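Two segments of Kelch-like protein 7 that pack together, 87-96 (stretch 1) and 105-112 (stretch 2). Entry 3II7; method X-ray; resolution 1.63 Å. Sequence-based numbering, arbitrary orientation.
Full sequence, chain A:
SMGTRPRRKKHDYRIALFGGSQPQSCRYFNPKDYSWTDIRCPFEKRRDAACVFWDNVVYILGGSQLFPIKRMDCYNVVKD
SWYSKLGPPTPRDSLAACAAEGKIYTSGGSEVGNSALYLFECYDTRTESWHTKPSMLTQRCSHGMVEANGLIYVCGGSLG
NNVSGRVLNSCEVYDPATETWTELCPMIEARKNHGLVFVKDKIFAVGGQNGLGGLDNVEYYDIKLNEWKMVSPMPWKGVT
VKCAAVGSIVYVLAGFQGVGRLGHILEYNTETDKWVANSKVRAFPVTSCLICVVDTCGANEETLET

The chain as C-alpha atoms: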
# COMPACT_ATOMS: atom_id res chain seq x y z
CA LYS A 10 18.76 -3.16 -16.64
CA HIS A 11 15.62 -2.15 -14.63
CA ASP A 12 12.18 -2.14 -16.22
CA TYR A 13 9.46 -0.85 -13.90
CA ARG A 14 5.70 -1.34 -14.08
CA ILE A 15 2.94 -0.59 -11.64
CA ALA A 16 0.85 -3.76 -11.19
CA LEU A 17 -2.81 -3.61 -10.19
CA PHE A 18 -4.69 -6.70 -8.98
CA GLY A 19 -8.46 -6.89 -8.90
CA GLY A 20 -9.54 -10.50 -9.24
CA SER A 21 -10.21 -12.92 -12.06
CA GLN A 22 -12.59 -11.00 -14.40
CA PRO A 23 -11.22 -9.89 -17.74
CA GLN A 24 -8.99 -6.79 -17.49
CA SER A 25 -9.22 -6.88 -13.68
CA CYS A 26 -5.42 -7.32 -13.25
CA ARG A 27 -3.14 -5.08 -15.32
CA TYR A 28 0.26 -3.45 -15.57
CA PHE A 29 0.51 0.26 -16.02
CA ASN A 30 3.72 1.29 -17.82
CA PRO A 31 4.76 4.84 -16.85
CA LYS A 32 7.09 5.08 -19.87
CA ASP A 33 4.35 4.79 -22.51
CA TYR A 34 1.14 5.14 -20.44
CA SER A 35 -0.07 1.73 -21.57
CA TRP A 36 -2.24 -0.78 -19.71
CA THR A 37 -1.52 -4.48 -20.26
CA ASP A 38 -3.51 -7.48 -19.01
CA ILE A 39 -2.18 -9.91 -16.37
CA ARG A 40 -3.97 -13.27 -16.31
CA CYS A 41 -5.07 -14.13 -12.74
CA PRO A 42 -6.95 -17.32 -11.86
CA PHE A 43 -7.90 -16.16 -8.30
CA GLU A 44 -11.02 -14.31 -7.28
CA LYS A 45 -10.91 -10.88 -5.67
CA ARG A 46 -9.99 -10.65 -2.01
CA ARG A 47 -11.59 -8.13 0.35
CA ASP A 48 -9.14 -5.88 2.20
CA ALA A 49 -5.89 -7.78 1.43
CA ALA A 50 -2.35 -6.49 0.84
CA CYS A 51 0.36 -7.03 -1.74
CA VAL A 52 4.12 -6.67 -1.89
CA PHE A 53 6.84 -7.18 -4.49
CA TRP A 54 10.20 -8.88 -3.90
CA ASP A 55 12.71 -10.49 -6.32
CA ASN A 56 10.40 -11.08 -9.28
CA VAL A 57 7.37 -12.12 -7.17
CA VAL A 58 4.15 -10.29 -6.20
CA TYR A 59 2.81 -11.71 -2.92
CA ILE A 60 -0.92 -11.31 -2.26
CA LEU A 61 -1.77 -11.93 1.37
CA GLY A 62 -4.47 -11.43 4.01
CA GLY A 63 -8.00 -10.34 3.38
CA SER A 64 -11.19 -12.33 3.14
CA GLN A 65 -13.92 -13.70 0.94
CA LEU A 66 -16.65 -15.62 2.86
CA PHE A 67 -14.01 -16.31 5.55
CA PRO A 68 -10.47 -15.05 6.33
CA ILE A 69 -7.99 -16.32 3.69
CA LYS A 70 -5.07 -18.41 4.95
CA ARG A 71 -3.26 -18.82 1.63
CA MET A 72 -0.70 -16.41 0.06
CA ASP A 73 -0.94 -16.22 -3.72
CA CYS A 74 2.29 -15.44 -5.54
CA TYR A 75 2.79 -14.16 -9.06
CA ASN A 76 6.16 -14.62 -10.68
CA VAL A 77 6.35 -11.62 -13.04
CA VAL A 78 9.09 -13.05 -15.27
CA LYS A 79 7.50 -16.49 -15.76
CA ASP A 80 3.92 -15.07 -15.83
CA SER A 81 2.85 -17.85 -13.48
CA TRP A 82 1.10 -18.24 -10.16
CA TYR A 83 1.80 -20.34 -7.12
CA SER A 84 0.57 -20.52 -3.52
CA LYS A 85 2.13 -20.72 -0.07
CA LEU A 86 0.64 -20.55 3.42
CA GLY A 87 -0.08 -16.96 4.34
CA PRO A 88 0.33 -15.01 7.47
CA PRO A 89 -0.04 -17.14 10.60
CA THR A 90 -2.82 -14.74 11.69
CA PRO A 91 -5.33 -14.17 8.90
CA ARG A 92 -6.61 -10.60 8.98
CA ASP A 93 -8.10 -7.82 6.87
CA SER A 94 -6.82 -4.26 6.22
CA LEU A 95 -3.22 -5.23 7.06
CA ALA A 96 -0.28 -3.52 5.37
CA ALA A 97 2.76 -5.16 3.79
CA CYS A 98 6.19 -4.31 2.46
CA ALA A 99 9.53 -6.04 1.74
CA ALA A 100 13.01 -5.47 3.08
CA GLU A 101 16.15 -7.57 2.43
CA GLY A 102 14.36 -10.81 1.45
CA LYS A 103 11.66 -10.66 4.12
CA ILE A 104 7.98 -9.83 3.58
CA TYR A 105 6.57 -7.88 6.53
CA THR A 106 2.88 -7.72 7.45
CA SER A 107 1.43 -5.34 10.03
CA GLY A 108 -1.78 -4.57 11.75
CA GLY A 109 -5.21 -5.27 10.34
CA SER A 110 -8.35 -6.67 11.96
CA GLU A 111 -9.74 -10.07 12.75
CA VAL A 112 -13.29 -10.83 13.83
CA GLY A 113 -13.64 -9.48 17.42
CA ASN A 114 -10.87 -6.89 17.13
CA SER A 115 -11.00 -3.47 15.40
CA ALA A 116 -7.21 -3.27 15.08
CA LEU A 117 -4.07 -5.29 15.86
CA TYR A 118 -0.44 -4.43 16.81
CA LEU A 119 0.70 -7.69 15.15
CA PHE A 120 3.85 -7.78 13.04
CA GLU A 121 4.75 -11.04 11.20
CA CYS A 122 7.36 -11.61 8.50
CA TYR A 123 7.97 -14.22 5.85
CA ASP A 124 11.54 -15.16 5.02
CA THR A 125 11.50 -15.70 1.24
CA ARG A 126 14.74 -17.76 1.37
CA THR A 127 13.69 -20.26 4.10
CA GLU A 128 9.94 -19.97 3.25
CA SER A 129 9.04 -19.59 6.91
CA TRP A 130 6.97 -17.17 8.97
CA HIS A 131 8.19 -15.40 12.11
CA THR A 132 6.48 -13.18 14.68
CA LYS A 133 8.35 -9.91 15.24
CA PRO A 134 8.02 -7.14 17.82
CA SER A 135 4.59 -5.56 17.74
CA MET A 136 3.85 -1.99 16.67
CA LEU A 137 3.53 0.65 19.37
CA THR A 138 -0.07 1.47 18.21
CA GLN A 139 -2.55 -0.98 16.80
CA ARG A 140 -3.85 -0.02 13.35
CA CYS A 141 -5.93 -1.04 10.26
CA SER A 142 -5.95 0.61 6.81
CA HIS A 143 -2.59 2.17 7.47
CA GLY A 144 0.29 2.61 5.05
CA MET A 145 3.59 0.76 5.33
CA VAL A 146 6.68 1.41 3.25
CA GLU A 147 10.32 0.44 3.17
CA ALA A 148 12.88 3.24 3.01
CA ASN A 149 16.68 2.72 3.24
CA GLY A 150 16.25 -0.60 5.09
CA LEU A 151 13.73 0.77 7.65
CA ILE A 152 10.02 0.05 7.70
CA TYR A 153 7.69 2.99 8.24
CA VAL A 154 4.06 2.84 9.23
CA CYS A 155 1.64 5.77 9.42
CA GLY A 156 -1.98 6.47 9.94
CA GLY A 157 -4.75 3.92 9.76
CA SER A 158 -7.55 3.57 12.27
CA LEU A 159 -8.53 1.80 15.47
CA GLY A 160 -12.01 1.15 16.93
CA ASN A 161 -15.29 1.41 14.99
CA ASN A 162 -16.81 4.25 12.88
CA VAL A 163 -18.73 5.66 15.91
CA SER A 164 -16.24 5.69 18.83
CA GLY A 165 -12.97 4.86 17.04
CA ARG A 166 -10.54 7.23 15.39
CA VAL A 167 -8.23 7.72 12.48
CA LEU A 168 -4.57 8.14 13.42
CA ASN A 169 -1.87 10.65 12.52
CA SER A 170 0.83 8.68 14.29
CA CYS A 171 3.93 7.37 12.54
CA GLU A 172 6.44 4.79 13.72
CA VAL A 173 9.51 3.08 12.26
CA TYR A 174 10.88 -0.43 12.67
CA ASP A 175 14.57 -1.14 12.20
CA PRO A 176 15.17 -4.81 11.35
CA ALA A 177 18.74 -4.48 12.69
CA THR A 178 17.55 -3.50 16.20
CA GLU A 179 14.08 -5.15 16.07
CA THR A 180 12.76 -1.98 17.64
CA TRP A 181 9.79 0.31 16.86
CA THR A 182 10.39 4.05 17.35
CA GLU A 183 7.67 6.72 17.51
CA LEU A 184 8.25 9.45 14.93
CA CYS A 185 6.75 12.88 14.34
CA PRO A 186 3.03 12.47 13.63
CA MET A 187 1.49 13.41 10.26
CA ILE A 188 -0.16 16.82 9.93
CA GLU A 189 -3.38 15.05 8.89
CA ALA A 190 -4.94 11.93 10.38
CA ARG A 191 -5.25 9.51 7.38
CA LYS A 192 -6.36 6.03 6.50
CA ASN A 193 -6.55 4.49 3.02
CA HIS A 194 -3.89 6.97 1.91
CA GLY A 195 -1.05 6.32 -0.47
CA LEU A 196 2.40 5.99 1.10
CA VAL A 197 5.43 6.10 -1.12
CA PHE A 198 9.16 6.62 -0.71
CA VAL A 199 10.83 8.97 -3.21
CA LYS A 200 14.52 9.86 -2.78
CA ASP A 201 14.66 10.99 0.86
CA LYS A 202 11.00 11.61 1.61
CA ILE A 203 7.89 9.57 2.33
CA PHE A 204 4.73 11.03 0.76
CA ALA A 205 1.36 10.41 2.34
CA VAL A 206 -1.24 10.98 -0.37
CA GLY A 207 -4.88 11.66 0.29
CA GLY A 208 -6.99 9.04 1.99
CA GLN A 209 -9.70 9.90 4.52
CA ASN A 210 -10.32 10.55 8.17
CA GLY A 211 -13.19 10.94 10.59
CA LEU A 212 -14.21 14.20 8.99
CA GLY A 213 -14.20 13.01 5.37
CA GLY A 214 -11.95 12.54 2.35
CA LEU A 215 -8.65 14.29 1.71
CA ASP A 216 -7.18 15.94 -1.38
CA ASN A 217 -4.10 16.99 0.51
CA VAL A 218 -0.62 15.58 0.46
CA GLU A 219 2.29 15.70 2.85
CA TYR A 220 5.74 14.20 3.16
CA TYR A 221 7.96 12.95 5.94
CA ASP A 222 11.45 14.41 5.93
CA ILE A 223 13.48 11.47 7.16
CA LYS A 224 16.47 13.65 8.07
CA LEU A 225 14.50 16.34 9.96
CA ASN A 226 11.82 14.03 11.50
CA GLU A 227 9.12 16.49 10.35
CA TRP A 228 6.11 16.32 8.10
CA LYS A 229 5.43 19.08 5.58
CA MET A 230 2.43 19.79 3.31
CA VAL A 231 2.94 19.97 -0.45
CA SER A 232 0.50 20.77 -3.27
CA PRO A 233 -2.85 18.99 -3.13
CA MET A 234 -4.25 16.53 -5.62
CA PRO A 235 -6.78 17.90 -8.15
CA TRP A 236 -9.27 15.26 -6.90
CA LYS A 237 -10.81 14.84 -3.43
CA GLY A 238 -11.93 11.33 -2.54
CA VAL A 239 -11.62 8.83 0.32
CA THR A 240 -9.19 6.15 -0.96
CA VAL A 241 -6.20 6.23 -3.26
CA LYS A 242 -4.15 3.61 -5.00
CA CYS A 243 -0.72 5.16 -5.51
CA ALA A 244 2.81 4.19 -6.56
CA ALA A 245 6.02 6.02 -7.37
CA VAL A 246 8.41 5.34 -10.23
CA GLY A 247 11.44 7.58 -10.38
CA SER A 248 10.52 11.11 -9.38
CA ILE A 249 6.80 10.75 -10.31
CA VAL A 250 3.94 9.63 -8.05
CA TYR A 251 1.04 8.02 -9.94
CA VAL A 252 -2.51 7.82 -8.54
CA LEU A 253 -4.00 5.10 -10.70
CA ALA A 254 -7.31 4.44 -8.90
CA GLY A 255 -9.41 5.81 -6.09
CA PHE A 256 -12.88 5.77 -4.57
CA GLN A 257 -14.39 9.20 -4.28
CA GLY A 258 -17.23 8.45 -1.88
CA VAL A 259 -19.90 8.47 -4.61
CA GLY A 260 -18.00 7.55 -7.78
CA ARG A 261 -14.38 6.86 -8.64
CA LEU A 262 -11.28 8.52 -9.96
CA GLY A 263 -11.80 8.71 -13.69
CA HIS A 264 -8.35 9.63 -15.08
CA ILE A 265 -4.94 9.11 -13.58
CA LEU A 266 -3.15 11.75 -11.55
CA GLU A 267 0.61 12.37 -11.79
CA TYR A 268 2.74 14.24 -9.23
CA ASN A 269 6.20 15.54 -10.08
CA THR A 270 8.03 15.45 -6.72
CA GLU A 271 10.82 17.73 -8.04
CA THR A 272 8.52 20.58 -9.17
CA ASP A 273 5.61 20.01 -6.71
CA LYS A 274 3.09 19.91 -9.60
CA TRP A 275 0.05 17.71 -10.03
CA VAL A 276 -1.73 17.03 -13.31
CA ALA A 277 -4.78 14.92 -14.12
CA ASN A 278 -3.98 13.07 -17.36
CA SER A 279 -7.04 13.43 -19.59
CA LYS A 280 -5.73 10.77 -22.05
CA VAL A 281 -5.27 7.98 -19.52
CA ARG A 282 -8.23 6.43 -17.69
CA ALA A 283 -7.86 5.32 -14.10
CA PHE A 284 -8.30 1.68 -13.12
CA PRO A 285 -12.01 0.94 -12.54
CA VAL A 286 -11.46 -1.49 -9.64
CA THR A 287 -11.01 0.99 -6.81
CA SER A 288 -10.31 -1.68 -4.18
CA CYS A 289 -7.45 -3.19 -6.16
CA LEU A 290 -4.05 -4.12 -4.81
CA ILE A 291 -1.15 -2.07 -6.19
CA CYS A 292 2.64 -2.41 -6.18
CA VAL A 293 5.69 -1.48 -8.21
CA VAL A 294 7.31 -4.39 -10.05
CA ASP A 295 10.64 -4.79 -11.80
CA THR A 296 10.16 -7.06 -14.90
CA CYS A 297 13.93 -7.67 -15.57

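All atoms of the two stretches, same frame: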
# COMPACT_ATOMS: atom_id res chain seq x y z
N GLY A 87 -0.13 -18.40 4.19
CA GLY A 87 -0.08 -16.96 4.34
C GLY A 87 0.26 -16.60 5.74
O GLY A 87 0.84 -17.42 6.46
N PRO A 88 -0.10 -15.35 6.16
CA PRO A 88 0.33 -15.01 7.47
C PRO A 88 -0.30 -15.95 8.48
O PRO A 88 -1.46 -16.36 8.30
CB PRO A 88 -0.15 -13.55 7.64
CG PRO A 88 -1.38 -13.46 6.83
CD PRO A 88 -1.17 -14.46 5.66
N PRO A 89 0.45 -16.30 9.52
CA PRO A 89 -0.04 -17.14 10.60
C PRO A 89 -1.36 -16.65 11.17
O PRO A 89 -2.18 -17.47 11.57
CB PRO A 89 1.08 -17.05 11.64
CG PRO A 89 2.31 -16.81 10.86
CD PRO A 89 1.90 -16.02 9.67
N THR A 90 -1.57 -15.33 11.20
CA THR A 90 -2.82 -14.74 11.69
C THR A 90 -3.56 -14.09 10.53
O THR A 90 -3.20 -13.00 10.10
CB THR A 90 -2.58 -13.71 12.78
OG1 THR A 90 -1.90 -14.31 13.88
CG2 THR A 90 -3.91 -13.14 13.27
N PRO A 91 -4.57 -14.78 9.99
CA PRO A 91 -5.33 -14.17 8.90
C PRO A 91 -6.05 -12.94 9.41
O PRO A 91 -6.56 -12.92 10.54
CB PRO A 91 -6.33 -15.25 8.49
CG PRO A 91 -5.75 -16.54 9.00
CD PRO A 91 -5.00 -16.17 10.25
N ARG A 92 -6.03 -11.88 8.60
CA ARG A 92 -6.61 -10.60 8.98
C ARG A 92 -6.80 -9.71 7.76
O ARG A 92 -6.13 -9.89 6.71
CB ARG A 92 -5.75 -9.90 10.02
CG ARG A 92 -4.33 -9.73 9.63
CD ARG A 92 -3.50 -9.75 10.87
NE ARG A 92 -2.23 -9.12 10.67
CZ ARG A 92 -1.11 -9.72 10.34
NH1 ARG A 92 -1.08 -11.02 10.10
NH2 ARG A 92 0.01 -9.00 10.24
N ASP A 93 -7.73 -8.77 7.91
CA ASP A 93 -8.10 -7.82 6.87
C ASP A 93 -7.46 -6.46 7.16
O ASP A 93 -7.21 -6.12 8.31
CB ASP A 93 -9.63 -7.62 6.87
CG ASP A 93 -10.40 -8.81 6.27
OD1 ASP A 93 -9.80 -9.84 5.95
OD2 ASP A 93 -11.64 -8.70 6.12
N SER A 94 -7.27 -5.68 6.11
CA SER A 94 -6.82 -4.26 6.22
C SER A 94 -5.42 -4.15 6.85
O SER A 94 -5.07 -3.14 7.46
CB SER A 94 -7.88 -3.42 6.96
OG SER A 94 -9.15 -3.52 6.28
N LEU A 95 -4.64 -5.21 6.69
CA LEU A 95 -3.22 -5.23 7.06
C LEU A 95 -2.42 -4.49 5.98
O LEU A 95 -2.93 -4.23 4.90
CB LEU A 95 -2.73 -6.67 7.22
CG LEU A 95 -2.47 -7.51 5.96
CD1 LEU A 95 -2.00 -8.89 6.40
CD2 LEU A 95 -3.67 -7.59 5.03
N ALA A 96 -1.19 -4.13 6.31
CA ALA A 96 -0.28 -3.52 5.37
C ALA A 96 0.91 -4.46 5.20
O ALA A 96 1.18 -5.30 6.06
CB ALA A 96 0.17 -2.15 5.86
N TYR A 105 7.16 -8.29 5.26
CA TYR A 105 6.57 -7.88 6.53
C TYR A 105 5.09 -7.57 6.37
O TYR A 105 4.66 -7.02 5.35
CB TYR A 105 7.30 -6.66 7.10
CG TYR A 105 8.75 -6.91 7.45
CD1 TYR A 105 9.13 -7.24 8.74
CD2 TYR A 105 9.74 -6.79 6.48
CE1 TYR A 105 10.45 -7.47 9.07
CE2 TYR A 105 11.10 -7.02 6.81
CZ TYR A 105 11.42 -7.36 8.11
OH TYR A 105 12.74 -7.58 8.45
N THR A 106 4.33 -7.98 7.38
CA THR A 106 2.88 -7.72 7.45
C THR A 106 2.56 -7.12 8.78
O THR A 106 3.04 -7.61 9.80
CB THR A 106 2.05 -9.01 7.18
OG1 THR A 106 2.26 -9.96 8.21
CG2 THR A 106 2.44 -9.64 5.82
N SER A 107 1.76 -6.06 8.79
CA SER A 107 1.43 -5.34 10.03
C SER A 107 -0.01 -4.98 10.17
O SER A 107 -0.69 -4.62 9.21
CB SER A 107 2.24 -4.02 10.13
OG SER A 107 1.85 -3.12 9.09
N GLY A 108 -0.47 -5.05 11.41
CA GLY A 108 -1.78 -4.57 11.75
C GLY A 108 -2.89 -5.34 11.10
O GLY A 108 -2.77 -6.55 10.82
N GLY A 109 -4.00 -4.63 10.88
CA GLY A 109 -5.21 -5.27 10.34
C GLY A 109 -6.17 -5.66 11.44
O GLY A 109 -5.93 -5.36 12.59
N SER A 110 -7.26 -6.32 11.06
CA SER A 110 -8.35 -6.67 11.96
C SER A 110 -8.71 -8.10 11.73
O SER A 110 -8.66 -8.59 10.61
CB SER A 110 -9.60 -5.80 11.69
OG SER A 110 -9.99 -5.84 10.33
N GLU A 111 -9.09 -8.78 12.81
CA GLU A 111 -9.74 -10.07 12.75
C GLU A 111 -11.21 -9.82 13.12
O GLU A 111 -11.62 -8.69 13.38
CB GLU A 111 -9.16 -11.04 13.78
CG GLU A 111 -7.70 -11.46 13.61
CD GLU A 111 -7.21 -12.25 14.83
OE1 GLU A 111 -7.06 -11.65 15.92
OE2 GLU A 111 -6.98 -13.48 14.71
N VAL A 112 -12.00 -10.89 13.15
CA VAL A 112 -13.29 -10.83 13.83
C VAL A 112 -13.03 -10.63 15.35
O VAL A 112 -12.14 -11.26 15.94
CB VAL A 112 -14.12 -12.11 13.56
CG1 VAL A 112 -14.44 -12.22 12.08
CG2 VAL A 112 -13.38 -13.36 14.05
O HOH W 1 -7.42 -14.47 12.39
O HOH W 2 -11.14 -4.06 8.02

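What holds the two backbones together? Two antiparallel hydrogen-bonded pairs do most of this work. Asp93 N donates to Ser110 O at 2.9 Å and Ser110 N returns a bond to Asp93 O at 2.8 Å; Ala96 N reaches Ser107 O at 3.0 Å, and Ser107 N reaches Ala96 O at 2.9 Å. Ala96 and Ser107 place their side chains on the same face of the sheet, with CB of Ala96 3.8 Å from OG of Ser107.

How does Arg92 add to this pairing? Its extended side chain runs along the second stretch, where NE donates to Gly108 O at 2.6 Å and NH2 to Thr106 OG1 at 3.2 Å. Both acceptors lie near the guanidinium plane, at its edge. NH1 turns back to its own stretch and binds Thr90 O at 2.9 Å, so the group ties both segments together.

Why does the chain come so close at Gly109? With no side chain there, Gly109 CA sits 3.0 Å from Asp93 O; an ideal CB would lie 2.7 Å from that oxygen, a clash.

Where does water join the contact? One water donates to both Pro91 O and Glu111 OE2, at 2.6 Å each. Another links Ser94 OG, at 2.7 Å, with Ser110 OG, at 3.1 Å.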